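Local coordinates for RE68036p (Drosophila melanogaster, PDB 1SQH), which is of unknown function but may transfer an acyl group to glycine as an N-acyltransferase, at residues F34-W45 with I226-L234. Numbering follows the deposited sequence.
Sequences FHYLLLYNQRKW and IFQNDFSGL
Ser232 OG sits between two polar side chains of helix 34-51. Ser232 OG donates to Asn41 OD1 at 2.8 Å, in the plane of the amide and on a lone pair. Lys44 NZ donates to Ser232 OG at 2.9 Å. The lysine chain runs extended from the helix and bends at chi3 (64°), which brings its amine to the serine. The same amine forms a salt bridge with Glu264, which also accepts from Tyr40 OH. Asn41 has CG anti to the backbone N (chi1 -179°), which carries its amide toward the turn. Asn41 ND2 donates to a water at 2.7 Å, and that water donates to Leu38 O and Asp230 O. With an alanine in place of Asn41, the Ser232 hydroxyl is likely to lose its acceptor and the water the N-H it accepts. Residues 229-233 are the beta-hairpin turn between antiparallel strands 222-228 and 234-239. The turn thus joins the FR47-like part of the chain to a helix of the DUF5645 region, both assigned to the acetyltransferase clan. Asn229 OD1 accepts from Phe231 N, an Asx turn, and also from Gly233 N, the two N-H groups coming from opposite faces of the amide plane. Asn41 ND2 lies over one face of the Trp45 ring, toward its rim, while Trp45 CH2 lies 3.6 Å from Asp230 CA. At the other end, the Phe231 ring packs beside the helix. Phe231 CE2 is 3.7 Å from Leu38 CB, and Phe34 O lies in the ring plane at its edge. The Phe34 ring turns its edge toward the Phe231 face, offset, with planes at 68°.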
ATOM      1  N   PHE A  34     -10.340  -2.627  -0.065  1.00 19.52           N
ATOM      2  CA  PHE A  34      -8.899  -2.508   0.106  1.00 17.68           C
ATOM      3  C   PHE A  34      -8.155  -3.722   0.653  1.00 18.46           C
ATOM      4  O   PHE A  34      -6.964  -3.899   0.372  1.00 16.53           O
ATOM      5  CB  PHE A  34      -8.587  -1.276   0.947  1.00 15.89           C
ATOM      6  CG  PHE A  34      -8.659   0.007   0.172  1.00 16.66           C
ATOM      7  CD1 PHE A  34      -7.518   0.535  -0.430  1.00 19.11           C
ATOM      8  CD2 PHE A  34      -9.871   0.669   0.008  1.00 16.46           C
ATOM      9  CE1 PHE A  34      -7.580   1.712  -1.188  1.00 20.29           C
ATOM     10  CE2 PHE A  34      -9.948   1.843  -0.743  1.00 18.63           C
ATOM     11  CZ  PHE A  34      -8.804   2.366  -1.342  1.00 19.01           C
ATOM     12  N   HIS A  35      -8.825  -4.554   1.440  1.00 18.94           N
ATOM     13  CA  HIS A  35      -8.160  -5.734   1.952  1.00 18.35           C
ATOM     14  C   HIS A  35      -8.080  -6.727   0.817  1.00 18.79           C
ATOM     15  O   HIS A  35      -7.094  -7.462   0.688  1.00 17.30           O
ATOM     16  CB  HIS A  35      -8.906  -6.294   3.162  1.00 19.23           C
ATOM     17  CG  HIS A  35      -8.698  -5.469   4.391  1.00 21.85           C
ATOM     18  ND1 HIS A  35      -7.527  -5.510   5.117  1.00 19.70           N
ATOM     19  CD2 HIS A  35      -9.443  -4.473   4.926  1.00 20.01           C
ATOM     20  CE1 HIS A  35      -7.558  -4.567   6.045  1.00 21.53           C
ATOM     21  NE2 HIS A  35      -8.708  -3.923   5.948  1.00 20.97           N
ATOM     22  N   TYR A  36      -9.101  -6.731  -0.031  1.00 17.45           N
ATOM     23  CA  TYR A  36      -9.065  -7.609  -1.187  1.00 17.18           C
ATOM     24  C   TYR A  36      -7.901  -7.154  -2.078  1.00 18.16           C
ATOM     25  O   TYR A  36      -7.133  -7.976  -2.587  1.00 18.30           O
ATOM     26  CB  TYR A  36     -10.371  -7.514  -1.984  1.00 18.24           C
ATOM     27  CG  TYR A  36     -10.204  -7.967  -3.417  1.00 20.12           C
ATOM     28  CD1 TYR A  36     -10.110  -9.322  -3.733  1.00 19.01           C
ATOM     29  CD2 TYR A  36     -10.082  -7.035  -4.454  1.00 20.47           C
ATOM     30  CE1 TYR A  36      -9.901  -9.749  -5.038  1.00 19.97           C
ATOM     31  CE2 TYR A  36      -9.871  -7.450  -5.770  1.00 20.95           C
ATOM     32  CZ  TYR A  36      -9.783  -8.812  -6.055  1.00 22.26           C
ATOM     33  OH  TYR A  36      -9.601  -9.235  -7.355  1.00 20.71           O
ATOM     34  N   LEU A  37      -7.776  -5.837  -2.260  1.00 16.25           N
ATOM     35  CA  LEU A  37      -6.722  -5.286  -3.111  1.00 17.31           C
ATOM     36  C   LEU A  37      -5.340  -5.649  -2.589  1.00 18.59           C
ATOM     37  O   LEU A  37      -4.448  -6.012  -3.363  1.00 16.42           O
ATOM     38  CB  LEU A  37      -6.886  -3.768  -3.233  1.00 16.48           C
ATOM     39  CG  LEU A  37      -8.108  -3.445  -4.115  1.00 20.12           C
ATOM     40  CD1 LEU A  37      -8.412  -1.951  -4.152  1.00 16.67           C
ATOM     41  CD2 LEU A  37      -7.823  -3.975  -5.520  1.00 18.67           C
ATOM     42  N   LEU A  38      -5.181  -5.564  -1.269  1.00 19.24           N
ATOM     43  CA  LEU A  38      -3.933  -5.901  -0.611  1.00 19.45           C
ATOM     44  C   LEU A  38      -3.612  -7.378  -0.872  1.00 19.68           C
ATOM     45  O   LEU A  38      -2.492  -7.716  -1.265  1.00 18.51           O
ATOM     46  CB  LEU A  38      -4.069  -5.617   0.889  1.00 21.62           C
ATOM     47  CG  LEU A  38      -3.136  -6.200   1.959  1.00 22.05           C
ATOM     48  CD1 LEU A  38      -1.766  -6.473   1.401  1.00 26.69           C
ATOM     49  CD2 LEU A  38      -3.070  -5.204   3.122  1.00 22.45           C
ATOM     50  N   LEU A  39      -4.609  -8.239  -0.670  1.00 19.54           N
ATOM     51  CA  LEU A  39      -4.447  -9.677  -0.879  1.00 21.59           C
ATOM     52  C   LEU A  39      -4.184  -9.947  -2.355  1.00 23.37           C
ATOM     53  O   LEU A  39      -3.282 -10.718  -2.723  1.00 21.71           O
ATOM     54  CB  LEU A  39      -5.703 -10.426  -0.413  1.00 20.75           C
ATOM     55  CG  LEU A  39      -5.711 -11.054   0.993  1.00 22.91           C
ATOM     56  CD1 LEU A  39      -5.077 -10.127   2.002  1.00 23.72           C
ATOM     57  CD2 LEU A  39      -7.154 -11.374   1.398  1.00 21.91           C
ATOM     58  N   TYR A  40      -4.985  -9.313  -3.204  1.00 22.54           N
ATOM     59  CA  TYR A  40      -4.816  -9.451  -4.640  1.00 21.79           C
ATOM     60  C   TYR A  40      -3.391  -9.034  -5.035  1.00 21.71           C
ATOM     61  O   TYR A  40      -2.689  -9.747  -5.763  1.00 20.74           O
ATOM     62  CB  TYR A  40      -5.823  -8.557  -5.358  1.00 22.64           C
ATOM     63  CG  TYR A  40      -5.496  -8.362  -6.811  1.00 22.55           C
ATOM     64  CD1 TYR A  40      -5.913  -9.281  -7.766  1.00 21.86           C
ATOM     65  CD2 TYR A  40      -4.736  -7.272  -7.227  1.00 20.90           C
ATOM     66  CE1 TYR A  40      -5.586  -9.117  -9.113  1.00 21.77           C
ATOM     67  CE2 TYR A  40      -4.398  -7.101  -8.560  1.00 22.43           C
ATOM     68  CZ  TYR A  40      -4.830  -8.024  -9.501  1.00 21.95           C
ATOM     69  OH  TYR A  40      -4.531  -7.818 -10.834  1.00 24.03           O
ATOM     70  N   ASN A  41      -2.966  -7.876  -4.546  1.00 21.17           N
ATOM     71  CA  ASN A  41      -1.646  -7.381  -4.878  1.00 22.40           C
ATOM     72  C   ASN A  41      -0.517  -8.310  -4.444  1.00 24.22           C
ATOM     73  O   ASN A  41       0.370  -8.637  -5.252  1.00 24.27           O
ATOM     74  CB  ASN A  41      -1.424  -6.001  -4.264  1.00 22.18           C
ATOM     75  CG  ASN A  41      -0.064  -5.440  -4.599  1.00 20.62           C
ATOM     76  OD1 ASN A  41       0.175  -4.970  -5.705  1.00 16.14           O
ATOM     77  ND2 ASN A  41       0.847  -5.513  -3.645  1.00 22.70           N
ATOM     78  N   GLN A  42      -0.545  -8.739  -3.181  1.00 24.11           N
ATOM     79  CA  GLN A  42       0.509  -9.608  -2.674  1.00 23.56           C
ATOM     80  C   GLN A  42       0.640 -10.881  -3.495  1.00 24.01           C
ATOM     81  O   GLN A  42       1.739 -11.248  -3.912  1.00 23.07           O
ATOM     82  CB  GLN A  42       0.265  -9.972  -1.215  1.00 24.91           C
ATOM     83  CG  GLN A  42       1.445 -10.729  -0.592  1.00 25.10           C
ATOM     84  CD  GLN A  42       2.750  -9.955  -0.745  1.00 24.71           C
ATOM     85  OE1 GLN A  42       2.913  -8.884  -0.163  1.00 24.95           O
ATOM     86  NE2 GLN A  42       3.671 -10.485  -1.546  1.00 23.99           N
ATOM     87  N   ARG A  43      -0.478 -11.559  -3.730  1.00 23.81           N
ATOM     88  CA  ARG A  43      -0.438 -12.783  -4.510  1.00 23.72           C
ATOM     89  C   ARG A  43       0.049 -12.514  -5.936  1.00 24.75           C
ATOM     90  O   ARG A  43       0.681 -13.381  -6.547  1.00 25.71           O
ATOM     91  CB  ARG A  43      -1.811 -13.455  -4.514  1.00 22.96           C
ATOM     92  CG  ARG A  43      -2.178 -14.002  -3.143  1.00 23.30           C
ATOM     93  CD  ARG A  43      -1.140 -15.017  -2.656  1.00 23.75           C
ATOM     94  NE  ARG A  43      -1.288 -16.313  -3.320  1.00 24.55           N
ATOM     95  CZ  ARG A  43      -0.305 -17.201  -3.464  1.00 24.13           C
ATOM     96  NH1 ARG A  43       0.911 -16.932  -2.998  1.00 21.18           N
ATOM     97  NH2 ARG A  43      -0.546 -18.361  -4.059  1.00 24.42           N
ATOM     98  N   LYS A  44      -0.232 -11.324  -6.469  1.00 22.85           N
ATOM     99  CA  LYS A  44       0.243 -10.996  -7.807  1.00 22.92           C
ATOM    100  C   LYS A  44       1.769 -10.993  -7.776  1.00 24.49           C
ATOM    101  O   LYS A  44       2.420 -11.593  -8.646  1.00 23.53           O
ATOM    102  CB  LYS A  44      -0.253  -9.621  -8.249  1.00 23.42           C
ATOM    103  CG  LYS A  44       0.285  -9.202  -9.624  1.00 24.63           C
ATOM    104  CD  LYS A  44      -0.313  -7.884 -10.115  1.00 20.75           C
ATOM    105  CE  LYS A  44       0.081  -6.723  -9.222  1.00 19.81           C
ATOM    106  NZ  LYS A  44      -0.414  -5.433  -9.774  1.00 15.94           N
ATOM    107  N   TRP A  45       2.331 -10.321  -6.764  1.00 22.65           N
ATOM    108  CA  TRP A  45       3.780 -10.251  -6.605  1.00 23.57           C
ATOM    109  C   TRP A  45       4.366 -11.639  -6.352  1.00 25.58           C
ATOM    110  O   TRP A  45       5.403 -11.996  -6.926  1.00 24.43           O
ATOM    111  CB  TRP A  45       4.170  -9.332  -5.437  1.00 20.84           C
ATOM    112  CG  TRP A  45       4.082  -7.859  -5.736  1.00 20.21           C
ATOM    113  CD1 TRP A  45       4.065  -7.261  -6.968  1.00 19.34           C
ATOM    114  CD2 TRP A  45       4.053  -6.794  -4.774  1.00 19.43           C
ATOM    115  NE1 TRP A  45       4.027  -5.894  -6.830  1.00 17.63           N
ATOM    116  CE2 TRP A  45       4.019  -5.580  -5.497  1.00 19.10           C
ATOM    117  CE3 TRP A  45       4.058  -6.752  -3.369  1.00 20.09           C
ATOM    118  CZ2 TRP A  45       3.989  -4.331  -4.861  1.00 18.13           C
ATOM    119  CZ3 TRP A  45       4.029  -5.510  -2.737  1.00 20.44           C
ATOM    120  CH2 TRP A  45       3.995  -4.315  -3.487  1.00 19.17           C
ATOM    121  N   ILE A 226       5.464   8.797 -10.675  1.00 26.78           N
ATOM    122  CA  ILE A 226       4.314   8.155 -10.058  1.00 27.32           C
ATOM    123  C   ILE A 226       4.587   6.646 -10.084  1.00 27.71           C
ATOM    124  O   ILE A 226       5.178   6.128 -11.032  1.00 27.50           O
ATOM    125  CB  ILE A 226       3.013   8.527 -10.834  1.00 28.72           C
ATOM    126  CG1 ILE A 226       1.778   8.320  -9.952  1.00 29.04           C
ATOM    127  CG2 ILE A 226       2.901   7.700 -12.108  1.00 28.04           C
ATOM    128  CD1 ILE A 226       1.327   6.901  -9.872  1.00 31.34           C
ATOM    129  N   PHE A 227       4.177   5.950  -9.029  1.00 27.65           N
ATOM    130  CA  PHE A 227       4.404   4.506  -8.924  1.00 27.16           C
ATOM    131  C   PHE A 227       3.107   3.727  -8.824  1.00 27.45           C
ATOM    132  O   PHE A 227       2.045   4.302  -8.569  1.00 28.96           O
ATOM    133  CB  PHE A 227       5.160   4.161  -7.638  1.00 25.97           C
ATOM    134  CG  PHE A 227       6.626   4.396  -7.691  1.00 27.12           C
ATOM    135  CD1 PHE A 227       7.152   5.670  -7.485  1.00 25.99           C
ATOM    136  CD2 PHE A 227       7.498   3.322  -7.885  1.00 25.47           C
ATOM    137  CE1 PHE A 227       8.531   5.873  -7.465  1.00 27.28           C
ATOM    138  CE2 PHE A 227       8.881   3.508  -7.871  1.00 26.44           C
ATOM    139  CZ  PHE A 227       9.401   4.784  -7.657  1.00 27.61           C
ATOM    140  N   GLN A 228       3.205   2.411  -9.016  1.00 25.01           N
ATOM    141  CA  GLN A 228       2.055   1.543  -8.803  1.00 22.30           C
ATOM    142  C   GLN A 228       2.351   1.200  -7.343  1.00 20.51           C
ATOM    143  O   GLN A 228       3.518   1.063  -6.986  1.00 18.81           O
ATOM    144  CB  GLN A 228       2.127   0.270  -9.646  1.00 23.03           C
ATOM    145  CG  GLN A 228       0.890  -0.615  -9.454  1.00 20.79           C
ATOM    146  CD  GLN A 228       0.804  -1.741 -10.464  1.00 20.87           C
ATOM    147  OE1 GLN A 228      -0.275  -2.284 -10.712  1.00 26.06           O
ATOM    148  NE2 GLN A 228       1.936  -2.104 -11.045  1.00 18.30           N
ATOM    149  N   ASN A 229       1.338   1.057  -6.497  1.00 21.28           N
ATOM    150  CA  ASN A 229       1.621   0.784  -5.087  1.00 18.66           C
ATOM    151  C   ASN A 229       1.341  -0.635  -4.602  1.00 19.51           C
ATOM    152  O   ASN A 229       1.088  -1.539  -5.404  1.00 17.04           O
ATOM    153  CB  ASN A 229       0.881   1.801  -4.204  1.00 18.02           C
ATOM    154  CG  ASN A 229      -0.612   1.581  -4.175  1.00 18.74           C
ATOM    155  OD1 ASN A 229      -1.144   0.693  -4.844  1.00 19.09           O
ATOM    156  ND2 ASN A 229      -1.305   2.389  -3.383  1.00 19.32           N
ATOM    157  N   ASP A 230       1.392  -0.834  -3.285  1.00 18.34           N
ATOM    158  CA  ASP A 230       1.167  -2.158  -2.725  1.00 21.43           C
ATOM    159  C   ASP A 230      -0.304  -2.580  -2.677  1.00 22.07           C
ATOM    160  O   ASP A 230      -0.664  -3.566  -2.027  1.00 23.73           O
ATOM    161  CB  ASP A 230       1.833  -2.285  -1.341  1.00 22.28           C
ATOM    162  CG  ASP A 230       1.578  -1.076  -0.432  1.00 25.09           C
ATOM    163  OD1 ASP A 230       1.009  -0.058  -0.888  1.00 21.24           O
ATOM    164  OD2 ASP A 230       1.967  -1.151   0.757  1.00 26.98           O
ATOM    165  N   PHE A 231      -1.144  -1.828  -3.381  1.00 19.02           N
ATOM    166  CA  PHE A 231      -2.565  -2.133  -3.490  1.00 19.19           C
ATOM    167  C   PHE A 231      -2.876  -2.170  -4.991  1.00 19.63           C
ATOM    168  O   PHE A 231      -4.042  -2.161  -5.402  1.00 17.30           O
ATOM    169  CB  PHE A 231      -3.432  -1.059  -2.814  1.00 16.74           C
ATOM    170  CG  PHE A 231      -3.440  -1.138  -1.310  1.00 15.57           C
ATOM    171  CD1 PHE A 231      -2.460  -0.492  -0.559  1.00 13.37           C
ATOM    172  CD2 PHE A 231      -4.426  -1.877  -0.648  1.00 16.40           C
ATOM    173  CE1 PHE A 231      -2.453  -0.577   0.842  1.00 14.57           C
ATOM    174  CE2 PHE A 231      -4.436  -1.978   0.747  1.00 16.77           C
ATOM    175  CZ  PHE A 231      -3.446  -1.322   1.500  1.00 18.10           C
ATOM    176  N   SER A 232      -1.808  -2.209  -5.789  1.00 20.07           N
ATOM    177  CA  SER A 232      -1.881  -2.242  -7.252  1.00 20.30           C
ATOM    178  C   SER A 232      -2.500  -0.979  -7.813  1.00 19.16           C
ATOM    179  O   SER A 232      -2.862  -0.920  -8.993  1.00 18.34           O
ATOM    180  CB  SER A 232      -2.672  -3.461  -7.734  1.00 20.82           C
ATOM    181  OG  SER A 232      -1.974  -4.651  -7.427  1.00 19.39           O
ATOM    182  N   GLY A 233      -2.610   0.032  -6.954  1.00 17.88           N
ATOM    183  CA  GLY A 233      -3.165   1.313  -7.345  1.00 16.71           C
ATOM    184  C   GLY A 233      -2.063   2.344  -7.517  1.00 16.84           C
ATOM    185  O   GLY A 233      -0.922   1.993  -7.805  1.00 16.75           O
ATOM    186  N   LEU A 234      -2.395   3.615  -7.321  1.00 17.60           N
ATOM    187  CA  LEU A 234      -1.425   4.701  -7.476  1.00 19.82           C
ATOM    188  C   LEU A 234      -0.754   5.076  -6.171  1.00 20.49           C
ATOM    189  O   LEU A 234      -1.377   5.028  -5.113  1.00 19.72           O
ATOM    190  CB  LEU A 234      -2.101   5.960  -8.035  1.00 19.31           C
ATOM    191  CG  LEU A 234      -2.292   6.187  -9.537  1.00 22.47           C
ATOM    192  CD1 LEU A 234      -2.742   4.917 -10.227  1.00 21.26           C
ATOM    193  CD2 LEU A 234      -3.305   7.317  -9.734  1.00 20.29           C
TER
HETATM  194  O   HOH W   1       0.066  -6.022  -1.162  1.00 12.19           O